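PDB 1SQ1: chorismate synthase from Campylobacter jejuni, which catalyses the last step of the shikimate pathway, eliminating phosphate from 5-enolpyruvylshikimate-3-phosphate to give chorismate with the help of reduced FMN. Local coordinates for the interface of chains A and B. Residues are numbered along the deposited sequence; one frame, centred on the assembly and turned at random. Chains: chain A/B, Chorismate synthase.

The interface of chains A and B. Residues chain A 243-245, 248-249; chain B 235, 241-243.
The amide N of A:Ile245 donates to the carbonyl O of B:Lys241 at 3.0 Å, one of the bonds that pair the 240-245 strands of two chorismate synthase subunits as an antiparallel ribbon. Strand pairing across a two-fold axis is a familiar way to build oligomers, and here it joins two members of the homotetramer. The axis passes by the bridge of A:Val243 with B:Val243, where each N meets the other's O at 3.2 Å; A:Glu244 bridges B:Ala242, and exchanging the chains gives the A:Ile245 bond its twin.

The two faces of the ribbon are packed differently. On one, A:Ile245 reaches B:Met235, a selenomethionine at the end of helix 226-235. CG1 stands anti to the carbonyl carbon (chi1 -65°) and the chain is extended at chi2 (-179°), which sends CD1 to within 3.5 Å of the B:Met235 methyl CE. The folded chain of B:Lys241 comes round past the strand end and crosses A:Ile245 nearly at right angles, NZ lying 3.7 Å from its CG2 and CE 3.3 Å from its carbonyl O.

On the opposite face B:Ala242 packs its methyl CB against A:Gly248, A:Ile249 and CG of A:Glu244, with CG1 of A:Ile249 3.8 Å away. A second-shell bond braces this wall: the carboxylate OE2 of A:Glu244 accepts the amide N of A:Ile249 at 2.8 Å, approached from its anti side and 15° out of the carboxylate plane, tying 3-10 helix 248-253 to the pairing strand.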
# COMPACT_ATOMS: atom_id res chain seq x y z
N VAL A 243 -10.83 10.16 20.94
CA VAL A 243 -9.52 10.76 20.72
C VAL A 243 -9.63 12.26 20.53
O VAL A 243 -10.45 12.74 19.73
CB VAL A 243 -8.87 10.20 19.49
CG1 VAL A 243 -7.53 10.85 19.29
CG2 VAL A 243 -8.73 8.71 19.62
N GLU A 244 -8.79 12.99 21.25
CA GLU A 244 -8.80 14.45 21.15
C GLU A 244 -7.45 15.04 20.78
O GLU A 244 -6.40 14.56 21.20
CB GLU A 244 -9.23 15.08 22.47
CG GLU A 244 -10.70 14.97 22.78
CD GLU A 244 -11.07 15.78 24.00
OE1 GLU A 244 -10.50 15.52 25.08
OE2 GLU A 244 -11.93 16.67 23.87
N ILE A 245 -7.50 16.11 20.01
CA ILE A 245 -6.28 16.79 19.63
C ILE A 245 -6.43 18.25 20.01
O ILE A 245 -7.21 18.99 19.40
CB ILE A 245 -5.99 16.65 18.13
CG1 ILE A 245 -5.71 15.18 17.80
CG2 ILE A 245 -4.81 17.53 17.75
CD1 ILE A 245 -5.39 14.92 16.36
N GLY A 248 -9.82 19.83 21.45
CA GLY A 248 -10.75 18.71 21.32
C GLY A 248 -12.23 19.05 21.18
O GLY A 248 -12.64 19.93 20.42
N ILE A 249 -13.06 18.32 21.93
CA ILE A 249 -14.50 18.54 21.89
C ILE A 249 -14.83 19.99 22.21
O ILE A 249 -15.75 20.56 21.64
CB ILE A 249 -15.22 17.61 22.89
CG1 ILE A 249 -15.01 16.16 22.48
CG2 ILE A 249 -16.70 17.93 22.93
CD1 ILE A 249 -15.59 15.17 23.45
N MSE B 235 -11.06 12.58 11.49
CA MSE B 235 -10.06 13.55 12.00
C MSE B 235 -9.43 14.25 10.81
O MSE B 235 -9.06 15.42 10.89
CB MSE B 235 -8.94 12.84 12.78
CG MSE B 235 -9.16 12.62 14.28
SE MSE B 235 -9.15 14.23 15.35
CE MSE B 235 -8.09 15.32 14.16
N LYS B 241 -11.30 18.35 15.35
CA LYS B 241 -10.33 18.25 16.44
C LYS B 241 -10.64 17.13 17.45
O LYS B 241 -9.89 16.91 18.40
CB LYS B 241 -10.23 19.59 17.15
CG LYS B 241 -9.89 20.77 16.25
CD LYS B 241 -8.55 20.60 15.54
CE LYS B 241 -7.38 20.46 16.50
NZ LYS B 241 -6.14 20.31 15.70
N ALA B 242 -11.75 16.43 17.25
CA ALA B 242 -12.11 15.33 18.14
C ALA B 242 -13.07 14.35 17.47
O ALA B 242 -13.88 14.74 16.62
CB ALA B 242 -12.72 15.86 19.43
N VAL B 243 -12.97 13.09 17.87
CA VAL B 243 -13.81 12.04 17.33
C VAL B 243 -14.25 11.07 18.40
O VAL B 243 -13.43 10.59 19.20
CB VAL B 243 -13.07 11.24 16.28
CG1 VAL B 243 -13.97 10.15 15.76
CG2 VAL B 243 -12.61 12.15 15.18